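PDB 4ZNM: C-domain type II peptide synthetase from Streptomyces globisporus, which is a probably stand-alone condensation-domain protein of the peptide synthetase kind, belonging to the CoA-acyltransferase clan. Local coordinates for residues 28-34 with 83-88; 73-77 with 306-310; 363-367 with 429-433. All blocks are in the same frame, centred on the assembly; numbering follows the deposited sequence.

Interaction 1: residues 28-34 with 83-88; sequences CMFDSGN and REGGTH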
loop_
_atom_site.group_PDB
_atom_site.type_symbol
_atom_site.label_atom_id
_atom_site.label_comp_id
_atom_site.label_asym_id
_atom_site.label_seq_id
_atom_site.Cartn_x
_atom_site.Cartn_y
_atom_site.Cartn_z
ATOM N N CYS A 28 6.554 -5.709 -13.684
ATOM C CA CYS A 28 7.577 -6.249 -14.593
ATOM C C CYS A 28 8.688 -5.248 -14.875
ATOM O O CYS A 28 9.841 -5.639 -15.055
ATOM C CB CYS A 28 6.971 -6.686 -15.918
ATOM S SG CYS A 28 6.040 -8.205 -15.788
HETATM N N MSE A 29 8.347 -3.964 -14.888
HETATM C CA MSE A 29 9.345 -2.950 -15.175
HETATM C C MSE A 29 10.409 -2.954 -14.065
HETATM O O MSE A 29 11.523 -2.464 -14.279
HETATM C CB MSE A 29 8.714 -1.551 -15.303
HETATM C CG MSE A 29 7.645 -1.419 -16.388
HETATM SE SE MSE A 29 6.717 0.361 -16.420
HETATM C CE MSE A 29 8.242 1.403 -16.032
ATOM N N PHE A 30 10.070 -3.523 -12.896
ATOM C CA PHE A 30 10.998 -3.590 -11.740
ATOM C C PHE A 30 11.574 -4.980 -11.466
ATOM O O PHE A 30 12.253 -5.201 -10.465
ATOM C CB PHE A 30 10.299 -3.075 -10.478
ATOM C CG PHE A 30 9.878 -1.642 -10.589
ATOM C CD1 PHE A 30 10.663 -0.626 -10.090
ATOM C CD2 PHE A 30 8.740 -1.308 -11.272
ATOM C CE1 PHE A 30 10.291 0.715 -10.255
ATOM C CE2 PHE A 30 8.375 0.013 -11.468
ATOM C CZ PHE A 30 9.143 1.026 -10.952
ATOM N N ASP A 31 11.366 -5.899 -12.394
ATOM C CA ASP A 31 11.761 -7.281 -12.186
ATOM C C ASP A 31 13.194 -7.521 -12.592
ATOM O O ASP A 31 13.554 -7.382 -13.763
ATOM C CB ASP A 31 10.852 -8.208 -12.978
ATOM C CG ASP A 31 11.211 -9.658 -12.813
ATOM O OD1 ASP A 31 11.843 -10.044 -11.787
ATOM O OD2 ASP A 31 10.850 -10.422 -13.728
ATOM N N SER A 32 14.008 -7.923 -11.626
ATOM C CA SER A 32 15.440 -8.073 -11.848
ATOM C C SER A 32 15.813 -9.196 -12.828
ATOM O O SER A 32 16.951 -9.256 -13.281
ATOM C CB SER A 32 16.126 -8.304 -10.500
ATOM O OG SER A 32 15.375 -7.692 -9.457
ATOM N N GLY A 33 14.867 -10.079 -13.147
ATOM C CA GLY A 33 15.131 -11.200 -14.040
ATOM C C GLY A 33 15.676 -12.417 -13.298
ATOM O O GLY A 33 15.961 -12.362 -12.086
ATOM N N ASN A 34 15.803 -13.533 -14.016
ATOM C CA ASN A 34 16.461 -14.710 -13.457
ATOM C C ASN A 34 17.952 -14.397 -13.425
ATOM O O ASN A 34 18.600 -14.256 -14.467
ATOM C CB ASN A 34 16.165 -15.969 -14.275
ATOM C CG ASN A 34 16.375 -17.242 -13.478
ATOM O OD1 ASN A 34 15.533 -17.614 -12.660
ATOM N ND2 ASN A 34 17.499 -17.920 -13.715
ATOM N N ARG A 83 7.863 -17.805 -13.992
ATOM C CA ARG A 83 8.708 -17.262 -15.049
ATOM C C ARG A 83 8.562 -18.102 -16.288
ATOM O O ARG A 83 8.618 -19.325 -16.223
ATOM C CB ARG A 83 10.170 -17.225 -14.639
ATOM C CG ARG A 83 10.422 -16.351 -13.457
ATOM C CD ARG A 83 11.848 -15.871 -13.416
ATOM N NE ARG A 83 11.996 -14.899 -12.342
ATOM C CZ ARG A 83 12.052 -13.581 -12.508
ATOM N NH1 ARG A 83 12.168 -12.800 -11.441
ATOM N NH2 ARG A 83 12.005 -13.043 -13.722
ATOM N N GLU A 84 8.370 -17.435 -17.413
ATOM C CA GLU A 84 8.300 -18.092 -18.704
ATOM C C GLU A 84 8.736 -17.100 -19.767
ATOM O O GLU A 84 8.177 -16.002 -19.858
ATOM C CB GLU A 84 6.886 -18.592 -18.987
ATOM C CG GLU A 84 6.688 -19.138 -20.390
ATOM C CD GLU A 84 5.522 -20.103 -20.471
ATOM O OE1 GLU A 84 4.369 -19.639 -20.367
ATOM O OE2 GLU A 84 5.756 -21.323 -20.628
ATOM N N GLY A 85 9.750 -17.475 -20.544
ATOM C CA GLY A 85 10.195 -16.683 -21.688
ATOM C C GLY A 85 10.427 -15.198 -21.443
ATOM O O GLY A 85 9.976 -14.357 -22.233
ATOM N N GLY A 86 11.123 -14.878 -20.351
ATOM C CA GLY A 86 11.414 -13.496 -20.000
ATOM C C GLY A 86 10.372 -12.780 -19.138
ATOM O O GLY A 86 10.671 -11.745 -18.539
ATOM N N THR A 87 9.157 -13.324 -19.065
ATOM C CA THR A 87 8.063 -12.651 -18.361
ATOM C C THR A 87 7.428 -13.585 -17.328
ATOM O O THR A 87 8.056 -14.543 -16.890
ATOM C CB THR A 87 6.995 -12.125 -19.376
ATOM O OG1 THR A 87 5.970 -11.385 -18.693
ATOM C CG2 THR A 87 6.369 -13.262 -20.152
ATOM N N HIS A 88 6.193 -13.293 -16.921
ATOM C CA HIS A 88 5.484 -14.112 -15.957
ATOM C C HIS A 88 4.141 -14.530 -16.531
ATOM O O HIS A 88 3.422 -13.731 -17.114
ATOM C CB HIS A 88 5.339 -13.354 -14.639
ATOM C CG HIS A 88 6.654 -12.922 -14.082
ATOM N ND1 HIS A 88 7.373 -13.698 -13.196
ATOM C CD2 HIS A 88 7.442 -11.852 -14.376
ATOM C CE1 HIS A 88 8.517 -13.099 -12.924
ATOM N NE2 HIS A 88 8.590 -11.979 -13.635
#
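With chi1 at 180°, Asp31 swings its carboxylate away from its own backbone N and out to Arg83 and His88, while Arg83, extended from CG to NE, reaches back from the opposite direction. The salt bridge is end-on and bidentate: Arg83 NH1 lies 2.8 Å from Asp31 OD1, and Arg83 NH2 lies 2.9 Å from Asp31 OD2. Each oxygen uses its syn lone pair, and the two flat groups are nearly coplanar, 28° apart. His88 NE2 donates to Asp31 OD2 over 2.7 Å in an almost straight bond (171° at the hydrogen); it keeps to the plane of its own ring but meets the oxygen from above the carboxylate plane, leaving the syn position to Arg83. The guanidinium is sandwiched, with Gly33 C and Asn34 N over one face and the ring edge of His88 at the other, CE1 3.5 Å above it. Cys28 SG approaches the imidazole edge, 5.3 Å from the ring centroid, and Phe42 stacks on the ring.

A type I turn runs from Cys28 to Asp31, after helix 22-28, and a weak bond from Gly33 N to Asp31 OD1 (3.3 Å) closes an Asx turn. Opposite lies the tip of the hairpin 79-84/87-92, a type I' turn from Glu84 to Thr87 that puts Arg83 and His88 on the same carboxylate. The NH1 and His88 bonds are nearly straight, the NH2 bond bent; together they limit the carboxylate's rotation. Its negative charge would probably stabilise a protonated His88, while the nearby guanidinium, whose face the ring edge meets, would probably oppose it.

Interaction 2: residues 73-77 with 306-310; sequences RHEAL and TVGSF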
loop_
_atom_site.group_PDB
_atom_site.type_symbol
_atom_site.label_atom_id
_atom_site.label_comp_id
_atom_site.label_asym_id
_atom_site.label_seq_id
_atom_site.Cartn_x
_atom_site.Cartn_y
_atom_site.Cartn_z
ATOM N N ARG A 73 -12.894 -18.906 -2.728
ATOM C CA ARG A 73 -13.746 -17.789 -3.137
ATOM C C ARG A 73 -13.088 -16.807 -4.113
ATOM O O ARG A 73 -13.752 -16.285 -5.003
ATOM C CB ARG A 73 -14.181 -17.031 -1.887
ATOM C CG ARG A 73 -14.942 -15.754 -2.129
ATOM C CD ARG A 73 -15.553 -15.257 -0.832
ATOM N NE ARG A 73 -16.144 -13.945 -1.010
ATOM C CZ ARG A 73 -17.406 -13.720 -1.361
ATOM N NH1 ARG A 73 -18.267 -14.725 -1.538
ATOM N NH2 ARG A 73 -17.813 -12.467 -1.514
ATOM N N HIS A 74 -11.798 -16.552 -3.928
ATOM C CA HIS A 74 -11.087 -15.511 -4.680
ATOM C C HIS A 74 -9.975 -16.109 -5.550
ATOM O O HIS A 74 -8.924 -16.526 -5.041
ATOM C CB HIS A 74 -10.488 -14.478 -3.732
ATOM C CG HIS A 74 -11.512 -13.700 -2.974
ATOM N ND1 HIS A 74 -12.372 -12.810 -3.587
ATOM C CD2 HIS A 74 -11.829 -13.685 -1.654
ATOM C CE1 HIS A 74 -13.189 -12.299 -2.678
ATOM N NE2 HIS A 74 -12.874 -12.810 -1.498
ATOM N N GLU A 75 -10.195 -16.117 -6.859
ATOM C CA GLU A 75 -9.197 -16.659 -7.806
ATOM C C GLU A 75 -7.826 -16.006 -7.707
ATOM O O GLU A 75 -6.819 -16.678 -7.898
ATOM C CB GLU A 75 -9.674 -16.518 -9.252
ATOM C CG GLU A 75 -10.711 -17.527 -9.603
ATOM C CD GLU A 75 -11.306 -17.359 -10.993
ATOM O OE1 GLU A 75 -10.856 -16.471 -11.771
ATOM O OE2 GLU A 75 -12.241 -18.143 -11.288
ATOM N N ALA A 76 -7.775 -14.707 -7.435
ATOM C CA ALA A 76 -6.491 -14.040 -7.319
ATOM C C ALA A 76 -5.625 -14.726 -6.264
ATOM O O ALA A 76 -4.411 -14.682 -6.365
ATOM C CB ALA A 76 -6.663 -12.574 -6.977
ATOM N N LEU A 77 -6.249 -15.351 -5.260
ATOM C CA LEU A 77 -5.496 -15.968 -4.160
ATOM C C LEU A 77 -4.985 -17.365 -4.502
ATOM O O LEU A 77 -4.375 -18.023 -3.660
ATOM C CB LEU A 77 -6.353 -16.081 -2.885
ATOM C CG LEU A 77 -6.782 -14.750 -2.239
ATOM C CD1 LEU A 77 -7.572 -14.986 -0.974
ATOM C CD2 LEU A 77 -5.591 -13.899 -1.946
ATOM N N THR A 306 -13.725 -7.396 -4.862
ATOM C CA THR A 306 -12.766 -8.199 -5.635
ATOM C C THR A 306 -11.373 -8.187 -5.028
ATOM O O THR A 306 -10.792 -7.112 -4.820
ATOM C CB THR A 306 -12.614 -7.705 -7.083
ATOM O OG1 THR A 306 -13.880 -7.754 -7.745
ATOM C CG2 THR A 306 -11.608 -8.599 -7.862
ATOM N N VAL A 307 -10.820 -9.378 -4.829
ATOM C CA VAL A 307 -9.430 -9.523 -4.384
ATOM C C VAL A 307 -8.506 -9.491 -5.585
ATOM O O VAL A 307 -8.680 -10.209 -6.591
ATOM C CB VAL A 307 -9.263 -10.800 -3.530
ATOM C CG1 VAL A 307 -7.792 -11.069 -3.164
ATOM C CG2 VAL A 307 -10.111 -10.683 -2.268
ATOM N N GLY A 308 -7.528 -8.605 -5.477
ATOM C CA GLY A 308 -6.514 -8.393 -6.490
ATOM C C GLY A 308 -5.692 -7.156 -6.119
ATOM O O GLY A 308 -5.986 -6.483 -5.135
ATOM N N SER A 309 -4.678 -6.841 -6.899
ATOM C CA SER A 309 -3.922 -5.609 -6.692
ATOM C C SER A 309 -4.243 -4.617 -7.817
ATOM O O SER A 309 -3.795 -4.744 -8.959
ATOM C CB SER A 309 -2.434 -5.928 -6.597
ATOM O OG SER A 309 -1.725 -4.767 -6.238
ATOM N N PHE A 310 -5.027 -3.609 -7.453
ATOM C CA PHE A 310 -5.595 -2.635 -8.377
ATOM C C PHE A 310 -4.821 -1.335 -8.444
ATOM O O PHE A 310 -5.115 -0.495 -9.276
ATOM C CB PHE A 310 -7.049 -2.317 -7.947
ATOM C CG PHE A 310 -8.022 -3.412 -8.265
ATOM C CD1 PHE A 310 -7.964 -4.621 -7.609
ATOM C CD2 PHE A 310 -9.015 -3.219 -9.203
ATOM C CE1 PHE A 310 -8.866 -5.628 -7.892
ATOM C CE2 PHE A 310 -9.912 -4.221 -9.490
ATOM C CZ PHE A 310 -9.836 -5.427 -8.842
HETATM O O HOH W 1 -12.175 -11.663 -6.125
HETATM O O HOH W 2 -9.936 -12.624 -7.664
#
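The imidazole of His74 lies between Val307 on one face and its own neighbour Arg73 on the other. Val307 CG2 sits 3.3 Å from the ring centroid and 6° off the normal, a centred CH-pi contact; Arg73 CG covers the opposite face, nearer the rim. At the ring edge, a water lies in plane 2.8 Å from His74 ND1 and accepts from Val307 N, while His74 NE2 is hydrogen-bonded to Asp171, which also forms a salt bridge with Arg73 NE.

Chi1 of 174° at Val307 splits its methyl groups: CG2 goes to the imidazole and CG1 to Leu77, where CD2 lies 3.8 Å away. Ala76 CB packs closely on Val307 O, at 3.1 Å. That carbonyl accepts from a second water (2.9 Å from Val307 O), which in turn takes the N-H of Ala76, so water joins the two backbones without a direct hydrogen bond.

Ile168 of helix 162-180 touches both Val307 and Leu77. Residues 73-77 carry the RHExL core motif of condensation domains, and the facing loop bonds through Gly308 and Phe310 to Asp161, the aspartate of the family's HHxxxD signature.

Interaction 3: residues 363-367 with 429-433; sequences SDNHQ and NTNRF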
loop_
_atom_site.group_PDB
_atom_site.type_symbol
_atom_site.label_atom_id
_atom_site.label_comp_id
_atom_site.label_asym_id
_atom_site.label_seq_id
_atom_site.Cartn_x
_atom_site.Cartn_y
_atom_site.Cartn_z
ATOM N N SER A 363 19.181 5.549 -11.631
ATOM C CA SER A 363 20.459 6.209 -11.611
ATOM C C SER A 363 21.242 5.605 -10.454
ATOM O O SER A 363 20.677 4.972 -9.518
ATOM C CB SER A 363 20.306 7.722 -11.521
ATOM O OG SER A 363 19.931 8.118 -10.232
ATOM N N ASP A 364 22.555 5.746 -10.548
ATOM C CA ASP A 364 23.459 5.044 -9.663
ATOM C C ASP A 364 23.369 5.647 -8.279
ATOM O O ASP A 364 23.585 4.968 -7.299
ATOM C CB ASP A 364 24.894 5.125 -10.204
ATOM C CG ASP A 364 25.793 4.070 -9.626
ATOM O OD1 ASP A 364 25.407 2.878 -9.644
ATOM O OD2 ASP A 364 26.882 4.432 -9.152
ATOM N N ASN A 365 23.033 6.931 -8.218
ATOM C CA ASN A 365 23.075 7.672 -6.976
ATOM C C ASN A 365 21.728 8.234 -6.552
ATOM O O ASN A 365 21.665 9.011 -5.607
ATOM C CB ASN A 365 24.091 8.800 -7.098
ATOM C CG ASN A 365 25.522 8.282 -7.098
ATOM O OD1 ASN A 365 26.226 8.378 -8.102
ATOM N ND2 ASN A 365 25.948 7.707 -5.968
ATOM N N HIS A 366 20.655 7.880 -7.252
ATOM C CA HIS A 366 19.321 8.314 -6.804
ATOM C C HIS A 366 18.277 7.204 -6.893
ATOM O O HIS A 366 18.455 6.241 -7.640
ATOM C CB HIS A 366 18.817 9.522 -7.611
ATOM C CG HIS A 366 19.754 10.691 -7.588
ATOM N ND1 HIS A 366 19.558 11.797 -6.787
ATOM C CD2 HIS A 366 20.902 10.913 -8.263
ATOM C CE1 HIS A 366 20.548 12.650 -6.971
ATOM N NE2 HIS A 366 21.376 12.138 -7.861
ATOM N N GLN A 367 17.187 7.379 -6.133
ATOM C CA GLN A 367 15.977 6.604 -6.314
ATOM C C GLN A 367 14.737 7.473 -6.283
ATOM O O GLN A 367 14.711 8.557 -5.698
ATOM C CB GLN A 367 15.847 5.541 -5.225
ATOM C CG GLN A 367 16.784 4.384 -5.322
ATOM C CD GLN A 367 16.550 3.391 -4.178
ATOM O OE1 GLN A 367 16.709 3.744 -3.017
ATOM N NE2 GLN A 367 16.133 2.164 -4.507
ATOM N N ASN A 429 15.033 0.903 0.771
ATOM C CA ASN A 429 15.900 -0.245 0.515
ATOM C C ASN A 429 17.209 -0.061 1.281
ATOM O O ASN A 429 17.910 0.936 1.100
ATOM C CB ASN A 429 16.200 -0.409 -0.958
ATOM C CG ASN A 429 14.957 -0.564 -1.842
ATOM O OD1 ASN A 429 14.943 -0.092 -2.980
ATOM N ND2 ASN A 429 13.958 -1.261 -1.358
ATOM N N THR A 430 17.533 -1.030 2.124
ATOM C CA THR A 430 18.703 -0.944 2.994
ATOM C C THR A 430 20.005 -1.109 2.221
ATOM O O THR A 430 21.083 -0.763 2.720
ATOM C CB THR A 430 18.611 -2.004 4.108
ATOM O OG1 THR A 430 18.289 -3.272 3.539
ATOM C CG2 THR A 430 17.516 -1.652 5.059
ATOM N N ASN A 431 19.918 -1.596 0.988
ATOM C CA ASN A 431 21.076 -1.582 0.091
ATOM C C ASN A 431 21.344 -0.185 -0.521
ATOM O O ASN A 431 22.289 -0.012 -1.283
ATOM C CB ASN A 431 20.894 -2.602 -1.030
ATOM C CG ASN A 431 19.546 -2.502 -1.686
ATOM O OD1 ASN A 431 18.531 -2.560 -1.016
ATOM N ND2 ASN A 431 19.525 -2.366 -3.000
ATOM N N ARG A 432 20.540 0.813 -0.172
ATOM C CA ARG A 432 20.681 2.140 -0.761
ATOM C C ARG A 432 20.667 3.226 0.299
ATOM O O ARG A 432 21.302 4.246 0.133
ATOM C CB ARG A 432 19.550 2.399 -1.765
ATOM C CG ARG A 432 19.550 1.467 -2.994
ATOM C CD ARG A 432 20.828 1.564 -3.871
ATOM N NE ARG A 432 21.011 2.853 -4.515
ATOM C CZ ARG A 432 20.446 3.202 -5.663
ATOM N NH1 ARG A 432 19.636 2.362 -6.290
ATOM N NH2 ARG A 432 20.679 4.411 -6.173
ATOM N N PHE A 433 19.923 3.018 1.384
ATOM C CA PHE A 433 19.838 4.033 2.428
ATOM C C PHE A 433 20.180 3.483 3.778
ATOM O O PHE A 433 19.752 2.389 4.135
ATOM C CB PHE A 433 18.427 4.640 2.497
ATOM C CG PHE A 433 18.152 5.664 1.434
ATOM C CD1 PHE A 433 18.695 6.943 1.537
ATOM C CD2 PHE A 433 17.351 5.359 0.341
ATOM C CE1 PHE A 433 18.435 7.910 0.564
ATOM C CE2 PHE A 433 17.078 6.299 -0.636
ATOM C CZ PHE A 433 17.610 7.592 -0.522
HETATM O O HOH W 3 18.401 3.467 -8.739
HETATM O O HOH W 4 14.964 2.934 -1.091
#
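Among the direct hydrogen bonds, the firm one joins two amides: Gln367 NE2 donates to Asn429 OD1 over 3.0 Å, at 154° at the hydrogen, with the acceptor close to the plane of the Gln367 amide. Gln367 NE2 has a second acceptor in Asp408 OD1, and Asn429 ND2 is turned to Ile406 O. The other two direct bonds are weak, from Arg432 NH2 to Ser363 O (3.4 Å) and to His366 O (3.2 Å); stronger holds on this guanidinium come from Ile232 O at NE and Thr230 OG1 at NH2.

These residues gather at one end of the five-stranded sheet of the C-terminal half. Strand 366-373 starts where strand 422-429 ends, with strand 410-416 between them in the sheet, so Gln367 and Arg432 reach across the end of that middle strand.

Stacking follows from the shape of Arg432: bent at chi2 and chi3, it folds back so that Gln367 CG lies 3.5 Å above one guanidinium face, with the Gln367 amide inclined 28° to it. Gln367 OE1 also rests 3.4 Å from Arg432 CB and 3.5 Å from Phe433 CE2.

Water supplies the remaining links. One molecule donates to Gln367 OE1 (2.7 Å) and accepts from Asn429 N; another donates to Ser363 O and accepts from Arg432 NH1. Within 429-433, Asn429 O receives both Arg432 N and Phe433 N, which curls the chain after the strand.

How the interactions relate
Interactions 1 and 2 cross along the chain, their segments alternating: Leu77 of interaction 2 leads through strand 79-84 to Arg83 of interaction 1, though their centres are 21 Å apart. Interaction 1 also lies 21 Å from interaction 3 between centres, with nearest atoms about 8 Å apart; Asp408 spans that interval, touching Phe30 from the 28-34 segment and accepting from Gln367. Interactions 2 and 3 are on opposite sides of the chain's centre, 32 Å between centres. Interaction 2 reaches the HHxxxD motif through Asp161. A bound sodium ion lies about 10 Å from the Leu77 side chain, and one lies about 13 Å from that of His88.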